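Local coordinates for protein peptidase M42 (Thaumarchaeota archaeon SCGC AB-539-E09, PDB 5DS0) that probably trims amino acids from the N-termini of peptides, as a cobalt-binding aminopeptidase of the M42 (TET) family built from twelve chains, at residues F17-F22 and P158-S163; S48-A53 and Y207-V212; N56-I61 and D229-L234; A241-G246 and L253-K258; P260-Y265 and P313-T318. One frame throughout, in Å; residues are numbered along the deposited sequence.

Interaction 1. Residues F17-F22 and P158-S163; sequences FGPSGF and PIVPWS
Apolar packing, with no hydrogen bond across, joins F17-F22 to P158-S163. Two phenylalanine rings do most of the work, and Pro-158 serves both. Phe-22, with CG anti to its carbonyl carbon (chi1 -52°), turns a ring face to Pro-158, whose CB stands almost on the ring normal, 3.5 Å from the Phe-22 centroid: a CH-pi contact. Phe-17 is turned the other way, CG anti to the backbone N (chi1 -172°), which swings its ring out to the strand. Its tip meets the same proline, CZ lying 3.8 Å from Pro-158 CG, while Pro-158 O sits at the ring edge, in plane.

Val-160 divides its methyls. CG1 lies over the centre of the Phe-17 face and also meets Pro-19, at 3.5 Å from Pro-19 CD; CG2 lies at the rim, 3.4 Å from Phe-17 CD2. A type II turn, closed by Phe-22 N to Pro-19 O at 2.9 Å and with Gly-21 at positive phi, folds Phe-22 back beside Pro-19. Strand 158-161 belongs to a closed six-stranded antiparallel barrel, so the contact ties the linker between helices 2-15 and 24-34 to the barrel domain characteristic of M42 peptidases.

Interaction 2. Residues S48-A53 and Y207-V212; sequences SVTFIA and YGSATV
Strands 49-53 and 205-211 run antiparallel, and their bonding weakens toward the buried end at Ser-48 and Val-212. At the firm end Phe-51 and Gly-208 form a hydrogen-bonded pair: Phe-51 N reaches Gly-208 O at 2.7 Å and nearly straight (174°), and Gly-208 N returns a bond of 2.7 Å to Phe-51 O. The first donor stands above the carbonyl plane, whereas the second lies in the plane of its acceptor. Gly-208 has no side chain here, and the Phe-51 ring, its CG anti to the carbonyl carbon, lies close by, with CD2 3.4 Å from Gly-208 O.

One step along, Thr-50 and Ser-209 face each other in a non-hydrogen-bonded pair, bridged by their hydroxyls at 2.9 Å from OG1 to OG. Beyond it Ala-210 N still makes a good bond of 2.8 Å to Val-49 O, but the return bond from Val-49 N to Ala-210 O is weak. The last link passes through a side chain, Val-212 N to Ser-48 OG at 3.3 Å, and Asp-44 holds that hydroxyl too. The solvent side lies at the other end, beside the strongest pair, where the partly exposed Tyr-207 runs its ring alongside Ile-52, CE2 3.6 Å from Ile-52 CD1.

The pairing belongs to the mixed central sheet of the alpha/beta catalytic domain. Helix 24-34 covers the face bearing Val-49 and Phe-51, and helix 219-228 covers the one bearing Thr-50, Ser-209 and Tyr-207. Strand 40-43 flanks strand 49-53, and strand 60-66 continues the sheet parallel to strand 205-211.

Interaction 3. Residues N56-I61 and D229-L234; sequences NDRPRI and DPDVAL
This is a partly buried salt-bridge network joined to the start of a parallel strand pairing, 60-66 with 232-240. One carboxylate oxygen accepts two of the four clear hydrogen bonds. Asp-231 OD2 takes NE of Arg-58 on its syn lone pair at 2.9 Å, as part of a salt bridge, and the backbone N of Arg-60 on its anti lone pair, also at 2.9 Å. Both bonds are nearly straight, at 171° and 173°. OD2 lies in the guanidinium plane of Arg-58, yet the carboxylate is turned almost perpendicular to that plane.

The Arg-58 chain, bent at chi2 and chi3, also brings NH1 to Asp-229, 3.4 Å from its OD2, so the arginine links two acids. Replacing Arg-58 by an alanine would remove the NE bond to Asp-231 OD2 and the ion pair to Asp-229, and would probably leave the Asp-231 carboxylate less firmly placed. In the central sheet of the alpha/beta catalytic domain these two parallel strands begin here; Asp-229, the first residue beyond helix 219-228, has positive phi.

Arg-60 O accepts two donors in its carbonyl plane, Asp-231 N at 2.9 Å and Val-232 N at 3.3 Å, leading into the parallel pair of Ile-61 with Val-232, whose side chains lie side by side. The extended Arg-60 places its guanidinium against that of Arg-58, with Arg-60 NE over one face, and its NH1 is bonded to Val-228 O. Pro-59, after a cis peptide bond, packs its CB 4.0 Å from Asp-231 CB.

Interaction 4. Residues A241-G246 and L253-K258; sequences AGDVPG and LTKMGK
Asp-243 OD2 is held by two partners: the backbone N of Met-256, 3.0 Å away on its syn lone pair, and the guanidinium of Arg-322, which forms a salt bridge with it. Met-256, a selenomethionine in this crystal, is the second residue of a type II beta turn running from Lys-255 to Lys-258, so a carboxylate from one limb of the long connection between strands 232-240 and 261-263 grips the turn in the other. Gly-257 has positive phi in the third position of that turn, where a CB would run into the preceding carbonyl O.

Asp-243 OD1 adds a weak bond to the same N at 3.5 Å and lies 3.2 Å from Lys-255 CA. The torsion that puts the group there sets CG anti to the carbonyl carbon (chi1 -59°). An alanine in place of Asp-243 would lose both oxygens, and with them the bonds to Met-256 N and the salt bridge to Arg-322, so the turn would probably be less firmly tied to the other limb. A second strut is purely backbone: Gly-242 N meets Thr-254 O at 3.0 Å, nearly along the C=O axis.

Val-244 and Pro-245 pack on Phe-137 of a neighbouring subunit, and Asp-243 packs on Tyr-82 of that neighbouring subunit, so the loop takes part in assembly. In Met-256, CG, anti to the backbone N, carries the rest of the chain away, and CB lies 3.3 Å from Asp-243 OD2.

Interaction 5. Residues P260-Y265 and P313-T318; sequences PGLVTY and PSVVIT
The short strand 261-263 runs antiparallel to residues 314-318 of strand 314-322, the axes of these two segments 4.6 Å apart at closest approach and 153° between their directions, with Gly-261 opposite Thr-318 and Leu-262 opposite Ile-317. Gly-261 and Thr-318 are bonded both ways: Gly-261 N donates to Thr-318 O at 2.7 Å on a lone pair, and Thr-318 N donates to Gly-261 O at 2.9 Å from well above the carbonyl plane. Val-263 N points nearly down the C=O axis of Val-316 at 3.0 Å.

Thr-318 is consistent with a glycine opposite. With chi1 62° its OG1 sits between the backbone N and the carbonyl carbon, 3.2 Å from Gly-261 CA, and at this geometry a CB on Gly-261 would clash with it. The same hydroxyl bonds to Asp-239, while CG2, anti to the carbonyl carbon, meets Val-263 CG2 at 3.7 Å. That Val-263 methyl is also 3.7 Å from Val-316 CB, so it spans two residues of the longer strand. On the opposite face Leu-262, its CG anti to the backbone N, brings CD1 across Val-315, 3.5 Å from CG2, and toward Ile-317 CG1; helix 273-285 packs over this leucine.

Strand 291-295 pairs with the other edge of strand 261-263, and strand 232-240 lies beside strand 314-322, where Val-316 touches the metal ligand Glu-237. The interface is a buried hydrocarbon seam with backbone polarity paid for in bonds between strands, and its one side-chain hydroxyl is satisfied by an acid from the adjoining strand.

Interactions 2, 3 and 5 share one mixed sheet and meet in steps: Tyr-207 N lies 2.7 Å from Ile-61 O, a probable hydrogen bond joining interaction 2 to interaction 3, and Ala-233 N lies 2.9 Å from Pro-313 O, a similar link to interaction 5. Interaction 4 adjoins interaction 5 in sequence, their centres about 17 Å apart. Interaction 1 touches none of the others; its nearest atoms come within about 6 Å of interaction 2. Around the two cobalt ions, the side chains of Thr-211 (about 8 Å) and Val-316 (about 9 Å) approach most closely, followed by Pro-19 (about 12 Å) and Thr-254 (about 13 Å), whereas interaction 3 is centred about 32 Å from the centre of interaction 1.

Interaction 1. Residues F17-F22 and P158-S163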
# COMPACT_ATOMS: atom_id res chain seq x y z
N PHE C 17 -17.92 -26.01 -35.81
CA PHE C 17 -16.57 -25.63 -35.43
C PHE C 17 -16.06 -24.53 -36.35
O PHE C 17 -15.91 -24.77 -37.56
CB PHE C 17 -15.68 -26.87 -35.54
CG PHE C 17 -14.29 -26.68 -35.01
CD1 PHE C 17 -13.33 -26.01 -35.76
CD2 PHE C 17 -13.93 -27.21 -33.79
CE1 PHE C 17 -12.05 -25.85 -35.28
CE2 PHE C 17 -12.65 -27.05 -33.30
CZ PHE C 17 -11.70 -26.36 -34.05
N GLY C 18 -15.75 -23.34 -35.81
CA GLY C 18 -15.19 -22.28 -36.64
C GLY C 18 -14.63 -21.06 -35.95
O GLY C 18 -15.19 -19.96 -36.06
N PRO C 19 -13.50 -21.20 -35.25
CA PRO C 19 -12.85 -20.06 -34.60
C PRO C 19 -12.12 -19.21 -35.62
O PRO C 19 -11.91 -19.66 -36.74
CB PRO C 19 -11.86 -20.72 -33.64
CG PRO C 19 -11.54 -22.02 -34.27
CD PRO C 19 -12.71 -22.43 -35.12
N SER C 20 -11.71 -18.00 -35.23
CA SER C 20 -11.06 -17.08 -36.16
C SER C 20 -9.89 -17.76 -36.86
O SER C 20 -9.02 -18.32 -36.20
CB SER C 20 -10.57 -15.82 -35.46
OG SER C 20 -11.65 -15.16 -34.82
N GLY C 21 -9.86 -17.71 -38.19
CA GLY C 21 -8.83 -18.37 -39.00
C GLY C 21 -9.17 -19.77 -39.48
O GLY C 21 -8.47 -20.31 -40.35
N PHE C 22 -10.20 -20.37 -38.91
CA PHE C 22 -10.55 -21.74 -39.21
C PHE C 22 -12.04 -21.89 -39.42
O PHE C 22 -12.68 -22.75 -38.83
CB PHE C 22 -10.12 -22.66 -38.06
CG PHE C 22 -8.68 -22.50 -37.64
CD1 PHE C 22 -8.29 -21.46 -36.82
CD2 PHE C 22 -7.74 -23.43 -38.02
CE1 PHE C 22 -6.97 -21.33 -36.42
CE2 PHE C 22 -6.42 -23.30 -37.61
CZ PHE C 22 -6.03 -22.25 -36.81
N PRO C 158 -6.53 -25.62 -33.84
CA PRO C 158 -7.62 -24.75 -33.37
C PRO C 158 -8.51 -25.38 -32.31
O PRO C 158 -8.66 -26.60 -32.26
CB PRO C 158 -8.42 -24.49 -34.64
CG PRO C 158 -8.23 -25.73 -35.44
CD PRO C 158 -6.83 -26.18 -35.17
N ILE C 159 -9.08 -24.53 -31.47
CA ILE C 159 -9.90 -24.95 -30.34
C ILE C 159 -11.15 -24.09 -30.25
O ILE C 159 -11.08 -22.87 -30.40
CB ILE C 159 -9.13 -24.78 -29.02
CG1 ILE C 159 -7.72 -25.37 -29.13
CG2 ILE C 159 -9.89 -25.44 -27.87
CD1 ILE C 159 -6.84 -25.11 -27.93
N VAL C 160 -12.28 -24.73 -30.00
CA VAL C 160 -13.51 -23.99 -29.74
C VAL C 160 -14.17 -24.42 -28.45
O VAL C 160 -13.91 -25.51 -27.95
CB VAL C 160 -14.57 -24.17 -30.84
CG1 VAL C 160 -14.08 -23.59 -32.15
CG2 VAL C 160 -14.97 -25.63 -30.98
N PRO C 161 -15.03 -23.56 -27.92
CA PRO C 161 -15.86 -23.96 -26.80
C PRO C 161 -16.77 -25.12 -27.18
O PRO C 161 -17.19 -25.21 -28.33
CB PRO C 161 -16.71 -22.70 -26.53
CG PRO C 161 -15.95 -21.57 -27.13
CD PRO C 161 -15.25 -22.16 -28.31
N TRP C 162 -17.10 -25.96 -26.21
CA TRP C 162 -18.11 -26.99 -26.39
C TRP C 162 -19.40 -26.50 -25.78
O TRP C 162 -19.46 -26.25 -24.58
CB TRP C 162 -17.68 -28.28 -25.70
CG TRP C 162 -18.62 -29.40 -25.98
CD1 TRP C 162 -18.61 -30.23 -27.07
CD2 TRP C 162 -19.72 -29.81 -25.16
NE1 TRP C 162 -19.64 -31.12 -26.98
CE2 TRP C 162 -20.33 -30.89 -25.81
CE3 TRP C 162 -20.24 -29.36 -23.94
CZ2 TRP C 162 -21.45 -31.54 -25.28
CZ3 TRP C 162 -21.34 -30.01 -23.40
CH2 TRP C 162 -21.94 -31.09 -24.08
N SER C 163 -20.44 -26.36 -26.60
CA SER C 163 -21.68 -25.71 -26.17
C SER C 163 -22.87 -26.04 -27.06
O SER C 163 -23.03 -25.47 -28.14
CB SER C 163 -21.48 -24.20 -26.17
OG SER C 163 -22.58 -23.55 -25.56

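Interaction 2. Residues S48-A53 and Y207-V212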
# COMPACT_ATOMS: atom_id res chain seq x y z
N SER C 48 -13.83 -15.73 -46.63
CA SER C 48 -15.19 -15.16 -46.62
C SER C 48 -15.93 -15.61 -47.85
O SER C 48 -15.41 -15.51 -48.95
CB SER C 48 -15.18 -13.63 -46.63
OG SER C 48 -14.30 -13.09 -45.66
N VAL C 49 -17.14 -16.14 -47.66
CA VAL C 49 -18.01 -16.41 -48.80
C VAL C 49 -19.16 -15.37 -48.82
O VAL C 49 -19.68 -14.96 -47.78
CB VAL C 49 -18.56 -17.86 -48.90
CG1 VAL C 49 -17.56 -18.99 -48.59
CG2 VAL C 49 -19.71 -18.02 -47.95
N THR C 50 -19.53 -14.98 -50.03
CA THR C 50 -20.48 -13.92 -50.26
C THR C 50 -21.51 -14.38 -51.30
O THR C 50 -21.15 -14.86 -52.36
CB THR C 50 -19.75 -12.65 -50.77
OG1 THR C 50 -18.66 -12.31 -49.89
CG2 THR C 50 -20.71 -11.47 -50.88
N PHE C 51 -22.78 -14.18 -50.99
CA PHE C 51 -23.88 -14.64 -51.81
C PHE C 51 -24.56 -13.46 -52.46
O PHE C 51 -24.96 -12.52 -51.78
CB PHE C 51 -24.90 -15.36 -50.95
CG PHE C 51 -24.30 -16.47 -50.15
CD1 PHE C 51 -23.96 -17.67 -50.77
CD2 PHE C 51 -24.04 -16.32 -48.80
CE1 PHE C 51 -23.40 -18.70 -50.04
CE2 PHE C 51 -23.48 -17.35 -48.07
CZ PHE C 51 -23.16 -18.54 -48.69
N ILE C 52 -24.71 -13.52 -53.78
CA ILE C 52 -25.26 -12.41 -54.55
C ILE C 52 -26.69 -12.70 -54.99
O ILE C 52 -26.97 -13.75 -55.57
CB ILE C 52 -24.41 -12.11 -55.79
CG1 ILE C 52 -22.95 -11.88 -55.36
CG2 ILE C 52 -24.94 -10.89 -56.52
CD1 ILE C 52 -21.97 -11.78 -56.51
N ALA C 53 -27.59 -11.78 -54.68
CA ALA C 53 -28.95 -11.78 -55.21
C ALA C 53 -29.05 -10.63 -56.20
O ALA C 53 -29.01 -9.46 -55.79
CB ALA C 53 -29.97 -11.64 -54.08
N TYR C 207 -25.28 -8.15 -51.85
CA TYR C 207 -24.16 -9.03 -51.55
C TYR C 207 -24.26 -9.43 -50.08
O TYR C 207 -23.99 -8.62 -49.20
CB TYR C 207 -22.83 -8.34 -51.82
CG TYR C 207 -22.56 -8.03 -53.28
CD1 TYR C 207 -23.28 -7.05 -53.96
CD2 TYR C 207 -21.55 -8.71 -53.98
CE1 TYR C 207 -23.02 -6.76 -55.30
CE2 TYR C 207 -21.29 -8.44 -55.31
CZ TYR C 207 -22.02 -7.46 -55.97
OH TYR C 207 -21.75 -7.18 -57.29
N GLY C 208 -24.66 -10.66 -49.82
CA GLY C 208 -24.78 -11.16 -48.46
C GLY C 208 -23.54 -11.93 -48.09
O GLY C 208 -23.29 -13.01 -48.60
N SER C 209 -22.77 -11.39 -47.16
CA SER C 209 -21.44 -11.89 -46.93
C SER C 209 -21.22 -12.49 -45.54
O SER C 209 -21.50 -11.86 -44.53
CB SER C 209 -20.44 -10.78 -47.18
OG SER C 209 -19.15 -11.32 -47.25
N ALA C 210 -20.70 -13.71 -45.52
CA ALA C 210 -20.30 -14.37 -44.29
C ALA C 210 -18.80 -14.20 -44.08
O ALA C 210 -18.00 -15.03 -44.51
CB ALA C 210 -20.67 -15.84 -44.36
N THR C 211 -18.43 -13.10 -43.44
CA THR C 211 -17.03 -12.72 -43.33
C THR C 211 -16.27 -13.57 -42.34
O THR C 211 -16.86 -14.17 -41.44
CB THR C 211 -16.91 -11.23 -42.91
OG1 THR C 211 -17.87 -10.94 -41.89
CG2 THR C 211 -17.18 -10.33 -44.09
N VAL C 212 -14.95 -13.58 -42.48
CA VAL C 212 -14.06 -14.30 -41.58
C VAL C 212 -13.18 -13.35 -40.79
O VAL C 212 -13.02 -12.18 -41.15
CB VAL C 212 -13.17 -15.33 -42.32
CG1 VAL C 212 -14.03 -16.41 -42.96
CG2 VAL C 212 -12.28 -14.65 -43.36

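Interaction 3. Residues N56-I61 and D229-L234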
# COMPACT_ATOMS: atom_id res chain seq x y z
N ASN C 56 -30.54 -4.61 -60.04
CA ASN C 56 -29.84 -3.57 -60.80
C ASN C 56 -28.36 -3.58 -60.45
O ASN C 56 -28.01 -3.67 -59.29
CB ASN C 56 -30.45 -2.21 -60.51
CG ASN C 56 -31.95 -2.19 -60.70
OD1 ASN C 56 -32.59 -3.23 -60.81
ND2 ASN C 56 -32.52 -1.01 -60.70
N ASP C 57 -27.49 -3.51 -61.46
CA ASP C 57 -26.03 -3.48 -61.22
C ASP C 57 -25.63 -2.62 -60.04
O ASP C 57 -24.75 -3.00 -59.28
CB ASP C 57 -25.27 -2.97 -62.44
CG ASP C 57 -23.73 -3.13 -62.33
OD1 ASP C 57 -23.23 -3.92 -61.49
OD2 ASP C 57 -23.03 -2.45 -63.09
N ARG C 58 -26.26 -1.45 -59.93
CA ARG C 58 -25.99 -0.49 -58.88
C ARG C 58 -27.34 0.02 -58.36
O ARG C 58 -28.27 0.15 -59.15
CB ARG C 58 -25.09 0.63 -59.45
CG ARG C 58 -23.66 0.12 -59.69
CD ARG C 58 -22.50 1.02 -59.27
NE ARG C 58 -21.70 0.41 -58.20
CZ ARG C 58 -20.56 -0.29 -58.32
NH1 ARG C 58 -19.96 -0.76 -57.24
NH2 ARG C 58 -20.01 -0.54 -59.50
N PRO C 59 -27.48 0.29 -57.06
CA PRO C 59 -26.40 0.25 -56.06
C PRO C 59 -26.12 -1.14 -55.54
O PRO C 59 -27.00 -2.00 -55.54
CB PRO C 59 -26.95 1.11 -54.92
CG PRO C 59 -28.43 0.92 -55.01
CD PRO C 59 -28.77 0.67 -56.46
N ARG C 60 -24.89 -1.36 -55.10
CA ARG C 60 -24.51 -2.61 -54.46
C ARG C 60 -24.68 -2.49 -52.95
O ARG C 60 -24.04 -1.65 -52.31
CB ARG C 60 -23.07 -2.97 -54.79
CG ARG C 60 -22.82 -3.20 -56.26
CD ARG C 60 -21.40 -3.69 -56.50
NE ARG C 60 -21.12 -3.85 -57.93
CZ ARG C 60 -19.98 -4.32 -58.43
NH1 ARG C 60 -18.99 -4.69 -57.64
NH2 ARG C 60 -19.84 -4.42 -59.75
N ILE C 61 -25.55 -3.33 -52.39
CA ILE C 61 -25.78 -3.40 -50.95
C ILE C 61 -24.94 -4.55 -50.38
O ILE C 61 -25.10 -5.69 -50.79
CB ILE C 61 -27.24 -3.73 -50.56
CG1 ILE C 61 -28.26 -3.01 -51.43
CG2 ILE C 61 -27.48 -3.41 -49.11
CD1 ILE C 61 -28.16 -1.51 -51.41
N ASP C 229 -16.92 -3.76 -53.69
CA ASP C 229 -17.07 -2.33 -54.06
C ASP C 229 -18.49 -1.85 -53.76
O ASP C 229 -19.23 -1.45 -54.66
CB ASP C 229 -16.67 -2.09 -55.54
CG ASP C 229 -16.59 -0.59 -55.92
OD1 ASP C 229 -16.54 0.28 -55.01
OD2 ASP C 229 -16.58 -0.29 -57.14
N PRO C 230 -18.90 -1.91 -52.49
CA PRO C 230 -20.28 -1.60 -52.14
C PRO C 230 -20.59 -0.11 -52.14
O PRO C 230 -19.71 0.71 -51.84
CB PRO C 230 -20.39 -2.16 -50.72
CG PRO C 230 -19.03 -1.97 -50.15
CD PRO C 230 -18.08 -2.21 -51.30
N ASP C 231 -21.85 0.22 -52.43
CA ASP C 231 -22.34 1.60 -52.39
C ASP C 231 -23.00 1.94 -51.04
O ASP C 231 -23.10 3.12 -50.67
CB ASP C 231 -23.31 1.84 -53.54
CG ASP C 231 -22.64 1.71 -54.89
OD1 ASP C 231 -21.77 2.56 -55.20
OD2 ASP C 231 -22.95 0.75 -55.64
N VAL C 232 -23.48 0.92 -50.35
CA VAL C 232 -24.03 1.07 -49.01
C VAL C 232 -23.88 -0.26 -48.28
O VAL C 232 -23.95 -1.32 -48.90
CB VAL C 232 -25.52 1.50 -49.05
CG1 VAL C 232 -26.32 0.56 -49.91
CG2 VAL C 232 -26.13 1.57 -47.66
N ALA C 233 -23.70 -0.21 -46.96
CA ALA C 233 -23.48 -1.43 -46.19
C ALA C 233 -24.37 -1.54 -44.95
O ALA C 233 -24.50 -0.59 -44.19
CB ALA C 233 -22.02 -1.51 -45.79
N LEU C 234 -24.93 -2.73 -44.75
CA LEU C 234 -25.67 -3.06 -43.54
C LEU C 234 -24.92 -4.16 -42.82
O LEU C 234 -24.91 -5.29 -43.27
CB LEU C 234 -27.06 -3.55 -43.86
CG LEU C 234 -27.93 -2.67 -44.74
CD1 LEU C 234 -29.27 -3.36 -44.98
CD2 LEU C 234 -28.13 -1.30 -44.13

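Interaction 4. Residues A241-G246 and L253-K258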
# COMPACT_ATOMS: atom_id res chain seq x y z
N ALA C 241 -26.31 -7.07 -24.34
CA ALA C 241 -27.61 -6.76 -23.77
C ALA C 241 -27.48 -6.49 -22.29
O ALA C 241 -27.02 -7.36 -21.53
CB ALA C 241 -28.57 -7.90 -24.01
N GLY C 242 -27.90 -5.29 -21.88
CA GLY C 242 -27.86 -4.86 -20.48
C GLY C 242 -29.14 -5.18 -19.72
O GLY C 242 -29.88 -4.28 -19.33
N ASP C 243 -29.39 -6.47 -19.52
CA ASP C 243 -30.59 -6.93 -18.80
C ASP C 243 -30.24 -7.32 -17.37
O ASP C 243 -31.12 -7.62 -16.57
CB ASP C 243 -31.25 -8.14 -19.51
CG ASP C 243 -31.67 -7.83 -20.92
OD1 ASP C 243 -31.29 -6.76 -21.38
OD2 ASP C 243 -32.34 -8.63 -21.59
N VAL C 244 -28.93 -7.28 -17.08
CA VAL C 244 -28.36 -7.83 -15.88
C VAL C 244 -28.47 -6.83 -14.70
O VAL C 244 -28.17 -5.65 -14.88
CB VAL C 244 -26.86 -8.16 -16.18
CG1 VAL C 244 -26.28 -8.86 -14.99
CG2 VAL C 244 -26.58 -9.00 -17.46
N PRO C 245 -28.90 -7.29 -13.49
CA PRO C 245 -29.25 -6.35 -12.40
C PRO C 245 -28.14 -5.49 -11.84
O PRO C 245 -27.02 -5.95 -11.67
CB PRO C 245 -29.74 -7.26 -11.26
CG PRO C 245 -30.03 -8.58 -11.87
CD PRO C 245 -29.15 -8.69 -13.09
N GLY C 246 -28.47 -4.25 -11.52
CA GLY C 246 -27.50 -3.35 -10.92
C GLY C 246 -26.69 -2.69 -12.01
O GLY C 246 -25.66 -2.07 -11.72
N LEU C 253 -27.58 -0.01 -23.54
CA LEU C 253 -28.95 0.42 -23.75
C LEU C 253 -29.91 -0.71 -24.12
O LEU C 253 -31.09 -0.61 -23.79
CB LEU C 253 -29.00 1.51 -24.83
CG LEU C 253 -28.45 2.88 -24.39
CD1 LEU C 253 -27.96 3.67 -25.60
CD2 LEU C 253 -29.47 3.66 -23.57
N THR C 254 -29.44 -1.75 -24.81
CA THR C 254 -30.36 -2.72 -25.42
C THR C 254 -30.82 -3.79 -24.45
O THR C 254 -30.10 -4.16 -23.53
CB THR C 254 -29.77 -3.41 -26.64
OG1 THR C 254 -28.52 -4.02 -26.31
CG2 THR C 254 -29.54 -2.41 -27.75
N LYS C 255 -32.05 -4.25 -24.66
CA LYS C 255 -32.66 -5.29 -23.87
C LYS C 255 -33.12 -6.43 -24.76
O LYS C 255 -33.66 -6.20 -25.85
CB LYS C 255 -33.85 -4.73 -23.09
CG LYS C 255 -33.49 -3.60 -22.15
CD LYS C 255 -34.64 -3.21 -21.24
CE LYS C 255 -34.19 -2.31 -20.09
NZ LYS C 255 -33.34 -3.00 -19.08
N MSE C 256 -32.90 -7.65 -24.32
CA MSE C 256 -33.29 -8.81 -25.10
C MSE C 256 -34.79 -8.84 -25.13
O MSE C 256 -35.45 -8.75 -24.09
CB MSE C 256 -32.73 -10.07 -24.48
CG MSE C 256 -33.02 -11.30 -25.31
SE MSE C 256 -32.47 -12.92 -24.33
CE MSE C 256 -33.87 -13.07 -22.96
N GLY C 257 -35.35 -8.94 -26.33
CA GLY C 257 -36.80 -9.03 -26.51
C GLY C 257 -37.51 -7.74 -26.87
O GLY C 257 -38.68 -7.77 -27.21
N LYS C 258 -36.79 -6.63 -26.83
CA LYS C 258 -37.35 -5.31 -27.15
C LYS C 258 -36.98 -4.85 -28.55
O LYS C 258 -37.16 -3.68 -28.89
CB LYS C 258 -36.88 -4.30 -26.12
CG LYS C 258 -37.43 -4.54 -24.73
CD LYS C 258 -38.84 -3.98 -24.61
CE LYS C 258 -39.73 -4.89 -23.78
NZ LYS C 258 -41.12 -4.36 -23.78

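Interaction 5. Residues P260-Y265 and P313-T318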
# COMPACT_ATOMS: atom_id res chain seq x y z
N PRO C 260 -34.56 -5.41 -32.51
CA PRO C 260 -33.19 -5.22 -32.96
C PRO C 260 -32.69 -3.84 -32.60
O PRO C 260 -33.47 -2.93 -32.35
CB PRO C 260 -33.28 -5.36 -34.48
CG PRO C 260 -34.72 -5.10 -34.80
CD PRO C 260 -35.47 -5.67 -33.64
N GLY C 261 -31.37 -3.71 -32.57
CA GLY C 261 -30.74 -2.45 -32.23
C GLY C 261 -30.20 -1.76 -33.46
O GLY C 261 -29.98 -2.38 -34.50
N LEU C 262 -29.99 -0.46 -33.33
CA LEU C 262 -29.31 0.33 -34.35
C LEU C 262 -28.21 1.09 -33.66
O LEU C 262 -28.44 1.82 -32.70
CB LEU C 262 -30.28 1.30 -34.99
CG LEU C 262 -29.64 2.20 -36.03
CD1 LEU C 262 -29.29 1.40 -37.26
CD2 LEU C 262 -30.58 3.33 -36.40
N VAL C 263 -27.00 0.90 -34.14
CA VAL C 263 -25.85 1.47 -33.48
C VAL C 263 -25.65 2.89 -33.99
O VAL C 263 -25.39 3.09 -35.19
CB VAL C 263 -24.58 0.64 -33.75
CG1 VAL C 263 -23.38 1.28 -33.08
CG2 VAL C 263 -24.76 -0.77 -33.25
N THR C 264 -25.71 3.84 -33.07
CA THR C 264 -25.56 5.25 -33.37
C THR C 264 -24.12 5.75 -33.23
O THR C 264 -23.81 6.86 -33.65
CB THR C 264 -26.41 6.08 -32.41
OG1 THR C 264 -26.02 5.81 -31.05
CG2 THR C 264 -27.88 5.73 -32.57
N TYR C 265 -23.27 4.95 -32.58
CA TYR C 265 -21.86 5.27 -32.42
C TYR C 265 -21.11 4.06 -31.89
O TYR C 265 -21.59 3.38 -31.00
CB TYR C 265 -21.63 6.45 -31.47
CG TYR C 265 -20.18 6.57 -31.08
CD1 TYR C 265 -19.25 7.05 -31.98
CD2 TYR C 265 -19.72 6.15 -29.84
CE1 TYR C 265 -17.90 7.15 -31.66
CE2 TYR C 265 -18.37 6.23 -29.50
CZ TYR C 265 -17.47 6.74 -30.42
OH TYR C 265 -16.14 6.83 -30.13
N PRO C 313 -21.24 4.54 -47.15
CA PRO C 313 -22.17 4.76 -46.04
C PRO C 313 -22.61 3.42 -45.44
O PRO C 313 -23.01 2.51 -46.16
CB PRO C 313 -23.37 5.47 -46.69
CG PRO C 313 -22.92 5.87 -48.03
CD PRO C 313 -21.82 4.94 -48.44
N SER C 314 -22.51 3.32 -44.12
CA SER C 314 -22.79 2.06 -43.45
C SER C 314 -23.47 2.28 -42.13
O SER C 314 -23.40 3.36 -41.54
CB SER C 314 -21.50 1.28 -43.19
OG SER C 314 -20.68 1.27 -44.35
N VAL C 315 -24.14 1.23 -41.67
CA VAL C 315 -24.83 1.27 -40.41
C VAL C 315 -24.80 -0.13 -39.81
O VAL C 315 -24.81 -1.09 -40.53
CB VAL C 315 -26.27 1.80 -40.62
CG1 VAL C 315 -27.24 0.70 -40.99
CG2 VAL C 315 -26.75 2.54 -39.39
N VAL C 316 -24.72 -0.22 -38.48
CA VAL C 316 -24.74 -1.52 -37.82
C VAL C 316 -26.10 -1.79 -37.19
O VAL C 316 -26.62 -0.98 -36.43
CB VAL C 316 -23.69 -1.65 -36.72
CG1 VAL C 316 -23.69 -3.04 -36.13
CG2 VAL C 316 -22.30 -1.31 -37.25
N ILE C 317 -26.66 -2.95 -37.52
CA ILE C 317 -27.94 -3.39 -36.98
C ILE C 317 -27.67 -4.62 -36.15
O ILE C 317 -26.97 -5.51 -36.60
CB ILE C 317 -28.91 -3.72 -38.11
CG1 ILE C 317 -29.30 -2.43 -38.82
CG2 ILE C 317 -30.14 -4.41 -37.55
CD1 ILE C 317 -29.97 -2.63 -40.17
N THR C 318 -28.25 -4.68 -34.96
CA THR C 318 -27.84 -5.67 -33.97
C THR C 318 -28.97 -6.47 -33.37
O THR C 318 -30.10 -5.99 -33.26
CB THR C 318 -27.12 -5.01 -32.78
OG1 THR C 318 -28.02 -4.10 -32.13
CG2 THR C 318 -25.90 -4.24 -33.25